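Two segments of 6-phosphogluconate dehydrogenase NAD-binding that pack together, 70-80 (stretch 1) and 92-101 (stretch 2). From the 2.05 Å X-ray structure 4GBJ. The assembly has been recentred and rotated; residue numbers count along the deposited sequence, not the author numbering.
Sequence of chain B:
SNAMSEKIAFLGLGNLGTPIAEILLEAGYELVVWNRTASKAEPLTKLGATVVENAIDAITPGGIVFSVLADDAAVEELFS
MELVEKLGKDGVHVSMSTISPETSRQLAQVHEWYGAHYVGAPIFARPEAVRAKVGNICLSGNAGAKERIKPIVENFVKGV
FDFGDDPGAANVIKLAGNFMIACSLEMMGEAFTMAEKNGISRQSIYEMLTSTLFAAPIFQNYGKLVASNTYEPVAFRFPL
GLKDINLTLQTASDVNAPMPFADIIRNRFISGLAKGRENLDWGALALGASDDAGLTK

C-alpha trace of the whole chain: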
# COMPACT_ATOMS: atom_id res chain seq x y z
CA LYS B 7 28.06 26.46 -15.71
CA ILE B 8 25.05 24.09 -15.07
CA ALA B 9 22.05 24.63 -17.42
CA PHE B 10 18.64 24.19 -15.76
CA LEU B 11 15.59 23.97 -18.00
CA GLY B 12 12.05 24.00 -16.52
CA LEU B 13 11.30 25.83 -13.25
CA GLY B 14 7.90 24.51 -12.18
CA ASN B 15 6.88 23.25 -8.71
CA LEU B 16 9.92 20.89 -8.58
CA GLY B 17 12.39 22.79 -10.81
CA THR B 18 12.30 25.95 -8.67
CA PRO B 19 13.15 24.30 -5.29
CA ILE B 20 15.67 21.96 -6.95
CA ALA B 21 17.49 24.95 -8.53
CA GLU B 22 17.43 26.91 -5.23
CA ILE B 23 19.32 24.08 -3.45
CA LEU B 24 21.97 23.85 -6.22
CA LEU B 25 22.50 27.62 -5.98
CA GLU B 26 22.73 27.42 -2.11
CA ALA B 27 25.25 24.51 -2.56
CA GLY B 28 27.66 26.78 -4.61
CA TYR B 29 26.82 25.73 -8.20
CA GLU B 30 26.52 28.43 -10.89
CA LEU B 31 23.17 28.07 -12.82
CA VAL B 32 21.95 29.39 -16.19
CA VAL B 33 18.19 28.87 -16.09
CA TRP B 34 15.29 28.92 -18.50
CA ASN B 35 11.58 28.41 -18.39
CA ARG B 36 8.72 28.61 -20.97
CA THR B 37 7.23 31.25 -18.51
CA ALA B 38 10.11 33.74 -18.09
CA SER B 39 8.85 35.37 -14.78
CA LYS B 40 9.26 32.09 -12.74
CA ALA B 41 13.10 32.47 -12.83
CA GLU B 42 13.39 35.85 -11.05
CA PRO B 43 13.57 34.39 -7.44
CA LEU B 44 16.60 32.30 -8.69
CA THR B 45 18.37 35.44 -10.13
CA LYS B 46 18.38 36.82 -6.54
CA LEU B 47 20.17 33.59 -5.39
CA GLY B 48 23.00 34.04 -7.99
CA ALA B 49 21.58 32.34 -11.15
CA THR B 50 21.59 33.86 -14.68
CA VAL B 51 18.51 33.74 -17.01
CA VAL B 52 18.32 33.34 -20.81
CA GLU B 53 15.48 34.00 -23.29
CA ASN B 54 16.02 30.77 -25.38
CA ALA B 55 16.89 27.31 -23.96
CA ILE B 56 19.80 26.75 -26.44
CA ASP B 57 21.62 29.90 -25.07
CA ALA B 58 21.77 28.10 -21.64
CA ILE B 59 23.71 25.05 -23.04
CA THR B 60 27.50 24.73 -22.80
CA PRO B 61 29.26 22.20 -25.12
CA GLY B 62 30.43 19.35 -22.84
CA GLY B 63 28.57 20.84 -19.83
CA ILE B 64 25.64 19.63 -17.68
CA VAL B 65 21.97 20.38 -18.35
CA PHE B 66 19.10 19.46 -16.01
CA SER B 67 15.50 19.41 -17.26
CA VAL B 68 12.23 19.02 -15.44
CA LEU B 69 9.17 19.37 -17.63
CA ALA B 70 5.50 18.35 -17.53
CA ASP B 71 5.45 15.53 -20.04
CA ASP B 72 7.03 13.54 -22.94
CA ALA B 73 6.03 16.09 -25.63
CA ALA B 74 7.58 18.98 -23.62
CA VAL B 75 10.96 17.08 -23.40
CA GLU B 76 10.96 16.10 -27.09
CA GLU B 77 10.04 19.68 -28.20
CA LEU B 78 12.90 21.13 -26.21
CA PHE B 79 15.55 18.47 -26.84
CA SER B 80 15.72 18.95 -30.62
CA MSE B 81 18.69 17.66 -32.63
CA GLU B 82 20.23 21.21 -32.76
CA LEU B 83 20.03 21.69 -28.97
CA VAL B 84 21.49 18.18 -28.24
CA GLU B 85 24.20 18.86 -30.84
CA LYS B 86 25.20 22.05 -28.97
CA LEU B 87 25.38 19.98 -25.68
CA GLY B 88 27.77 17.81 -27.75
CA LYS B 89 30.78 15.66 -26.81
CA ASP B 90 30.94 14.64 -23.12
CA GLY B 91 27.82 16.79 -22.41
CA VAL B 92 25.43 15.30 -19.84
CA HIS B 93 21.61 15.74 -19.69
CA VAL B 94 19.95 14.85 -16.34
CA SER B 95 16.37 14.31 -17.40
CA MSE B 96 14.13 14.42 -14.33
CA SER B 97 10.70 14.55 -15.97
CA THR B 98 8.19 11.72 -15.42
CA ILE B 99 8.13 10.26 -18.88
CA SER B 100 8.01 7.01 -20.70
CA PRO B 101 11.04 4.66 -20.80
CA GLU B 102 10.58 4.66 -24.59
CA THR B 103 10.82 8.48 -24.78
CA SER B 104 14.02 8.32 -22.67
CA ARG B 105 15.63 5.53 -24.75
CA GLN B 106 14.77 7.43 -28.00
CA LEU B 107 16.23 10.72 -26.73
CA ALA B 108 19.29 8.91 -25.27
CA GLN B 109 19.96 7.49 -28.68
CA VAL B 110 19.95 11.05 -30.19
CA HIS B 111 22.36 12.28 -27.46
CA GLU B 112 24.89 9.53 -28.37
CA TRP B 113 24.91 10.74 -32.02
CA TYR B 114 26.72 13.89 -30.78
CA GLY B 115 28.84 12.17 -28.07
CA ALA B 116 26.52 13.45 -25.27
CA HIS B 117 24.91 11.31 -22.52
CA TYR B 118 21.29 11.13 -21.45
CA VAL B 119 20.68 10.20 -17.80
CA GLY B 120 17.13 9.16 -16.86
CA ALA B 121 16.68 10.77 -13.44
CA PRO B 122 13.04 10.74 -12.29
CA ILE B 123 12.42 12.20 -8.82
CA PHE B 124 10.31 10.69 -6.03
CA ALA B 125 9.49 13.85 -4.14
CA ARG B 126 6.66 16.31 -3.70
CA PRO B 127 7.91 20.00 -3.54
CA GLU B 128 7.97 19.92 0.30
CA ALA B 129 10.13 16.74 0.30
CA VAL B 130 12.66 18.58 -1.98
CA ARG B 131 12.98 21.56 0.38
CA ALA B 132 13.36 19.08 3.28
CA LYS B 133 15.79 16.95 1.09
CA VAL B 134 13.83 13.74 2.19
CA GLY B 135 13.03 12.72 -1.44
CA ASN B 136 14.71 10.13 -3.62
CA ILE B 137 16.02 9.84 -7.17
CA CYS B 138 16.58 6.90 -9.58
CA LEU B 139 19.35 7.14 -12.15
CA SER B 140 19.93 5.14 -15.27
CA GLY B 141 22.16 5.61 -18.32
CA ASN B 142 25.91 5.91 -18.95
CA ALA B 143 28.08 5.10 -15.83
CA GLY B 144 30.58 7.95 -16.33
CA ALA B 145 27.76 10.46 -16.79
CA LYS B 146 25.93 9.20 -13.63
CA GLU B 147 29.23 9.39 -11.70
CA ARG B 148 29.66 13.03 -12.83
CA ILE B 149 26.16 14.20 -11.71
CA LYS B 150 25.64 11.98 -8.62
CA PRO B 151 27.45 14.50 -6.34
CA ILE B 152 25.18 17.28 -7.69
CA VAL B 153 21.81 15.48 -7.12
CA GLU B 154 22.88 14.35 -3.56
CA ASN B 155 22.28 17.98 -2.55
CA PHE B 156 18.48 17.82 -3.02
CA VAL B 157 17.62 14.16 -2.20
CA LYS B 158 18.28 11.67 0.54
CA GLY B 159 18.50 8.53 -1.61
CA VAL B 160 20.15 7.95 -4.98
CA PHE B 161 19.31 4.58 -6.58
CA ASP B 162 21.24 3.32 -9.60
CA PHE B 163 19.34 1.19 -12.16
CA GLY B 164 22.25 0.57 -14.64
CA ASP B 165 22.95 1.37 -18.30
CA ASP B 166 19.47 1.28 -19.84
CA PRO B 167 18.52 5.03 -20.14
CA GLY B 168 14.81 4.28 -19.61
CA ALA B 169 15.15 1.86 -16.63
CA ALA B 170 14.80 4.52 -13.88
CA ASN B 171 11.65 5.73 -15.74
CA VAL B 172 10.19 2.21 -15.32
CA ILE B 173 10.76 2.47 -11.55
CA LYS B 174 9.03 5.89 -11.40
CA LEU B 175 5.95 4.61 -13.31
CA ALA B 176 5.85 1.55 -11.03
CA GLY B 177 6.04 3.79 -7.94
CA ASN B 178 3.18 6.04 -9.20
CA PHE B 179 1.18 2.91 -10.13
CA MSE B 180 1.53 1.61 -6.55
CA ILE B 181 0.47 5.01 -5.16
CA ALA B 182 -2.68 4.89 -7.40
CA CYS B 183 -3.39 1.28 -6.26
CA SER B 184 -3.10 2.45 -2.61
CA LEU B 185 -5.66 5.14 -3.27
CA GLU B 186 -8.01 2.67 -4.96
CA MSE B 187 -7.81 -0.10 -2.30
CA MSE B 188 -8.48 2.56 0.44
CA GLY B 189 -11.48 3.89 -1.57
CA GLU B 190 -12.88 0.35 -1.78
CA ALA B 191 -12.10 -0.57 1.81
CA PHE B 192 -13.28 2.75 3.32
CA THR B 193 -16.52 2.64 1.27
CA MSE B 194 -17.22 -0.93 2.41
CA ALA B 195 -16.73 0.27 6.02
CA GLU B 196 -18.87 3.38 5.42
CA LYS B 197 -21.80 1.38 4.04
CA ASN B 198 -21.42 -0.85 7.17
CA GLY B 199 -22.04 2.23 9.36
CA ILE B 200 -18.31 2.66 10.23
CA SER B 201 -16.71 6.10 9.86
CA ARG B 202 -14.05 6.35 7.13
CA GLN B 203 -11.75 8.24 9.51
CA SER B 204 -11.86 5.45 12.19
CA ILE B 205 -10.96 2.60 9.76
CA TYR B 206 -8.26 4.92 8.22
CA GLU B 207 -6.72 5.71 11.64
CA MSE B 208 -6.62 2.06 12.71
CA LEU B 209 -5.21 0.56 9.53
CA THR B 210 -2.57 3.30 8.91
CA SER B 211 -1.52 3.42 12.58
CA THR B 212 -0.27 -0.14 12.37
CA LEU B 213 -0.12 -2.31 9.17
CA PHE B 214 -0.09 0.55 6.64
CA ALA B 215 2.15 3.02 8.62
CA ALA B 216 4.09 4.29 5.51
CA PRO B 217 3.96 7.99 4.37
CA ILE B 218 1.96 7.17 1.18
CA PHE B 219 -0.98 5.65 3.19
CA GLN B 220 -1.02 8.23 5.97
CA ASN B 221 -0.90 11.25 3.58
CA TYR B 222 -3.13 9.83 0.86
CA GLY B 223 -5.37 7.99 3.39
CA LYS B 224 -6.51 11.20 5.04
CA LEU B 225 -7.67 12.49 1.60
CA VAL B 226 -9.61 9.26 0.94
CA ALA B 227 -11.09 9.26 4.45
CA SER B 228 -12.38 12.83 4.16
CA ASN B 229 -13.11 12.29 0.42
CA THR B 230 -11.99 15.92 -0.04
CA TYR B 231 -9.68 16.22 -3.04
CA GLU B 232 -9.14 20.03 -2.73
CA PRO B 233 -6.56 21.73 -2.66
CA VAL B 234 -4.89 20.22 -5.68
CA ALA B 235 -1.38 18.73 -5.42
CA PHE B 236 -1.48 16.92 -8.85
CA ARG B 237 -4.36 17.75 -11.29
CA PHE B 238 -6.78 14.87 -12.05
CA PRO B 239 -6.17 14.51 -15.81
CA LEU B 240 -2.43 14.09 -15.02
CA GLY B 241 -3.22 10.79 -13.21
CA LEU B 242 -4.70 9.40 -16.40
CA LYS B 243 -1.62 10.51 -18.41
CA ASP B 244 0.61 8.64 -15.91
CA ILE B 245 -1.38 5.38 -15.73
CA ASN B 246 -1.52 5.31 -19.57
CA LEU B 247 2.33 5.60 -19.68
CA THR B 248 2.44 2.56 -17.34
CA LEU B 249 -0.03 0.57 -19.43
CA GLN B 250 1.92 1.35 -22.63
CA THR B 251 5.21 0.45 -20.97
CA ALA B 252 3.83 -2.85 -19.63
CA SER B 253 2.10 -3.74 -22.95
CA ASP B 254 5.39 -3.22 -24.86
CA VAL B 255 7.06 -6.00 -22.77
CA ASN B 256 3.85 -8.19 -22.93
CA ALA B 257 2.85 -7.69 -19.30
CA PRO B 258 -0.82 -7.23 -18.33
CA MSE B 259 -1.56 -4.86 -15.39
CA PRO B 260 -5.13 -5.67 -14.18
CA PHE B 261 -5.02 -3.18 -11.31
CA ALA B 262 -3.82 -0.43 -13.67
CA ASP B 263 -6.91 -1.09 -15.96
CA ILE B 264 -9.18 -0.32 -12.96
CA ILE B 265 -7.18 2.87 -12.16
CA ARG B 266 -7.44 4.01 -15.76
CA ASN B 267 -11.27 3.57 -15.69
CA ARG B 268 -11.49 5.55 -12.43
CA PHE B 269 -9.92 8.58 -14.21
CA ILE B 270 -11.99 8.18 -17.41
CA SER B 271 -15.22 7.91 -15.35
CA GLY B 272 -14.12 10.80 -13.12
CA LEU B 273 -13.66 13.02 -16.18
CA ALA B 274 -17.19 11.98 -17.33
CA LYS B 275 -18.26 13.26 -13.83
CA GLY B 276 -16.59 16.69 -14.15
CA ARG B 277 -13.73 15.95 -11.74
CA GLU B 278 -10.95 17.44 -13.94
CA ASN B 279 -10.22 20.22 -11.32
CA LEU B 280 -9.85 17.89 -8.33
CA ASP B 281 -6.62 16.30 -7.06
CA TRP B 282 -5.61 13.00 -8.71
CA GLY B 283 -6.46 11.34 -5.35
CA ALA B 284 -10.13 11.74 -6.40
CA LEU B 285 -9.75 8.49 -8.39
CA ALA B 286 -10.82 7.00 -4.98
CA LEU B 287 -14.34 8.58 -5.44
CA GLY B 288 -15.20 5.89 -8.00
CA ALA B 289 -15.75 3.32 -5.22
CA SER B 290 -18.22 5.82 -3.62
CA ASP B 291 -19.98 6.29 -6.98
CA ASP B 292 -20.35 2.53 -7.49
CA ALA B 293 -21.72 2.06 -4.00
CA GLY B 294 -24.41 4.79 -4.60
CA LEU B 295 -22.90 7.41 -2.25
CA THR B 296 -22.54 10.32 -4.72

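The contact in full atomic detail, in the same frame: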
# COMPACT_ATOMS: atom_id res chain seq x y z
N ALA B 70 6.79 18.98 -17.83
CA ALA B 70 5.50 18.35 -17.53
C ALA B 70 5.33 16.98 -18.10
O ALA B 70 4.74 16.14 -17.42
CB ALA B 70 4.35 19.22 -18.03
N ASP B 71 5.73 16.78 -19.36
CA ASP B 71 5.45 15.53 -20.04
C ASP B 71 6.41 15.22 -21.19
O ASP B 71 7.28 16.03 -21.51
CB ASP B 71 3.99 15.60 -20.56
CG ASP B 71 3.66 16.77 -21.45
OD1 ASP B 71 4.53 17.17 -22.28
OD2 ASP B 71 2.51 17.26 -21.38
N ASP B 72 6.20 14.07 -21.84
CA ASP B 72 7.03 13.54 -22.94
C ASP B 72 7.13 14.53 -24.10
O ASP B 72 8.24 14.78 -24.58
CB ASP B 72 6.44 12.21 -23.45
CG ASP B 72 6.34 11.14 -22.36
OD1 ASP B 72 5.70 11.40 -21.34
OD2 ASP B 72 6.83 10.02 -22.58
N ALA B 73 5.99 15.13 -24.52
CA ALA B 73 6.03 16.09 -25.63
C ALA B 73 6.86 17.33 -25.27
O ALA B 73 7.55 17.84 -26.14
CB ALA B 73 4.63 16.49 -26.07
N ALA B 74 6.79 17.82 -24.02
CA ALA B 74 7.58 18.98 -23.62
C ALA B 74 9.11 18.66 -23.71
O ALA B 74 9.88 19.51 -24.16
CB ALA B 74 7.22 19.41 -22.21
N VAL B 75 9.52 17.44 -23.37
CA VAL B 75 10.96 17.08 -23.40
C VAL B 75 11.42 16.93 -24.84
O VAL B 75 12.51 17.41 -25.21
CB VAL B 75 11.26 15.81 -22.56
CG1 VAL B 75 12.74 15.46 -22.62
CG2 VAL B 75 10.82 16.01 -21.11
N GLU B 76 10.61 16.28 -25.67
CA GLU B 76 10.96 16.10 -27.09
C GLU B 76 11.02 17.42 -27.85
O GLU B 76 11.87 17.57 -28.71
CB GLU B 76 9.97 15.17 -27.77
CG GLU B 76 10.07 13.74 -27.30
CD GLU B 76 8.94 12.86 -27.82
OE1 GLU B 76 8.31 13.25 -28.83
OE2 GLU B 76 8.66 11.81 -27.20
N GLU B 77 10.10 18.36 -27.53
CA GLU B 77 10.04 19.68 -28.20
C GLU B 77 11.30 20.48 -27.88
O GLU B 77 11.81 21.22 -28.71
CB GLU B 77 8.78 20.46 -27.74
CG GLU B 77 8.77 21.98 -27.95
CD GLU B 77 7.53 22.67 -27.41
OE1 GLU B 77 6.90 22.12 -26.47
OE2 GLU B 77 7.22 23.78 -27.88
N LEU B 78 11.75 20.38 -26.64
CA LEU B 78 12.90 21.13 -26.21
C LEU B 78 14.20 20.48 -26.66
O LEU B 78 15.09 21.17 -27.13
CB LEU B 78 12.87 21.24 -24.70
CG LEU B 78 13.88 22.19 -24.10
CD1 LEU B 78 13.72 23.58 -24.70
CD2 LEU B 78 13.76 22.22 -22.60
N PHE B 79 14.33 19.17 -26.50
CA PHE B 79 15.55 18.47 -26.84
C PHE B 79 15.60 18.07 -28.33
O PHE B 79 15.71 16.89 -28.70
CB PHE B 79 15.77 17.28 -25.89
CG PHE B 79 16.28 17.83 -24.58
CD1 PHE B 79 17.63 18.02 -24.37
CD2 PHE B 79 15.40 18.36 -23.64
CE1 PHE B 79 18.09 18.65 -23.21
CE2 PHE B 79 15.88 19.01 -22.48
CZ PHE B 79 17.22 19.18 -22.31
N SER B 80 15.61 19.10 -29.17
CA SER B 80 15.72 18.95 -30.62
C SER B 80 17.12 18.52 -30.95
O SER B 80 18.02 18.67 -30.13
CB SER B 80 15.42 20.29 -31.28
OG SER B 80 16.39 21.24 -30.88
N VAL B 92 26.30 16.20 -20.62
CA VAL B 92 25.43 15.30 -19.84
C VAL B 92 24.08 15.98 -19.59
O VAL B 92 24.06 17.11 -19.12
CB VAL B 92 26.08 14.88 -18.49
CG1 VAL B 92 25.14 14.00 -17.68
CG2 VAL B 92 27.41 14.16 -18.73
N HIS B 93 22.97 15.27 -19.91
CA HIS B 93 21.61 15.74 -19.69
C HIS B 93 20.97 14.88 -18.61
O HIS B 93 20.86 13.68 -18.78
CB HIS B 93 20.80 15.67 -21.00
CG HIS B 93 19.32 15.96 -20.84
ND1 HIS B 93 18.42 15.66 -21.85
CD2 HIS B 93 18.65 16.58 -19.83
CE1 HIS B 93 17.23 16.01 -21.39
NE2 HIS B 93 17.32 16.59 -20.18
N VAL B 94 20.64 15.49 -17.47
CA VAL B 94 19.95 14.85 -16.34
C VAL B 94 18.47 15.17 -16.53
O VAL B 94 18.01 16.28 -16.33
CB VAL B 94 20.50 15.33 -14.98
CG1 VAL B 94 19.89 14.52 -13.84
CG2 VAL B 94 22.01 15.22 -14.95
N SER B 95 17.75 14.17 -16.97
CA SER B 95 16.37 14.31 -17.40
C SER B 95 15.46 13.82 -16.28
O SER B 95 15.33 12.62 -16.03
CB SER B 95 16.21 13.52 -18.70
OG SER B 95 14.89 13.57 -19.22
N MSE B 96 14.92 14.74 -15.54
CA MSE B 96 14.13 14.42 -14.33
C MSE B 96 12.62 14.37 -14.54
O MSE B 96 11.90 14.06 -13.60
CB MSE B 96 14.46 15.42 -13.26
CG MSE B 96 15.96 15.45 -12.98
SE MSE B 96 16.39 16.47 -11.40
CE MSE B 96 15.97 18.15 -12.08
N SER B 97 12.14 14.60 -15.75
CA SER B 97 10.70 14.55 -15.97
C SER B 97 10.14 13.13 -15.83
O SER B 97 10.82 12.15 -16.14
CB SER B 97 10.40 15.04 -17.38
OG SER B 97 10.90 16.35 -17.60
N THR B 98 8.88 13.02 -15.44
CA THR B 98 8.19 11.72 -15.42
C THR B 98 7.71 11.42 -16.83
O THR B 98 6.68 11.92 -17.29
CB THR B 98 7.04 11.71 -14.45
OG1 THR B 98 7.54 12.09 -13.17
CG2 THR B 98 6.38 10.36 -14.38
N ILE B 99 8.44 10.60 -17.50
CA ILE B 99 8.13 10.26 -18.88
C ILE B 99 8.33 8.79 -19.11
O ILE B 99 8.81 8.05 -18.25
CB ILE B 99 9.00 11.10 -19.87
CG1 ILE B 99 10.45 10.76 -19.76
CG2 ILE B 99 8.71 12.58 -19.72
CD1 ILE B 99 11.33 11.52 -20.78
N SER B 100 7.93 8.37 -20.27
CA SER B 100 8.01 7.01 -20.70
C SER B 100 9.46 6.53 -20.85
O SER B 100 10.26 7.23 -21.47
CB SER B 100 7.32 6.89 -22.08
OG SER B 100 7.63 5.67 -22.73
N PRO B 101 9.74 5.27 -20.47
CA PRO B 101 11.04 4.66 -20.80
C PRO B 101 11.38 4.76 -22.28
O PRO B 101 12.53 4.98 -22.65
CB PRO B 101 10.83 3.18 -20.43
CG PRO B 101 9.79 3.19 -19.45
CD PRO B 101 8.90 4.35 -19.69
O HOH W 1 7.26 15.41 -15.18

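A short helix lies against a strand and the loop that follows it in a small, mixed contact, with an aromatic stack at one end, a single direct hydrogen bond at the other, Val75 packing between them and Ile99 beside the hydrogen bond.

The helix, residues 72-78, is started by Asp71, whose OD1 accepts a hydrogen bond from Ala74 N at 2.9 Å. Aspartate suits this N-cap position because its short carboxylate can fold back to satisfy an amide that has no carbonyl partner in the first turn. The next residue, Asp72, turns its carboxylate to the other stretch: Ser100 N donates to Asp72 OD2 across 3.0 Å, and the N-H...O angle of 164° makes the bond nearly straight. The same carboxylate lies beside Ile99, with Asp72 OD1 3.6 Å from Ile99 CG2, so the methyl group packs against the polar start of the helix.

One turn on, Val75 points toward the second stretch. Its compact, branched side chain fills the middle of the contact, placing Val75 CG2 3.5 Å from Ser97 OG and 4.3 Å from Ile99 CG2. The Ser97 side chain points toward the helix and meets the valine methyl.

Phe79, just past the helix, meets His93 on the strand. Their rings form an offset stack, with centroids 3.8 Å apart and planes only 10° from parallel; Phe79 CZ comes within 3.3 Å of His93 CE1. Flat rings suit this buried place because they can pack face to face, while both His93 ring nitrogens are hydrogen-bonded elsewhere in the structure, so burial does not leave them unsatisfied.

A water adds a looser link near the beginning of the helix, accepting from Thr98 N at 2.9 Å and donating a weak bond to Ala70 O at 3.4 Å.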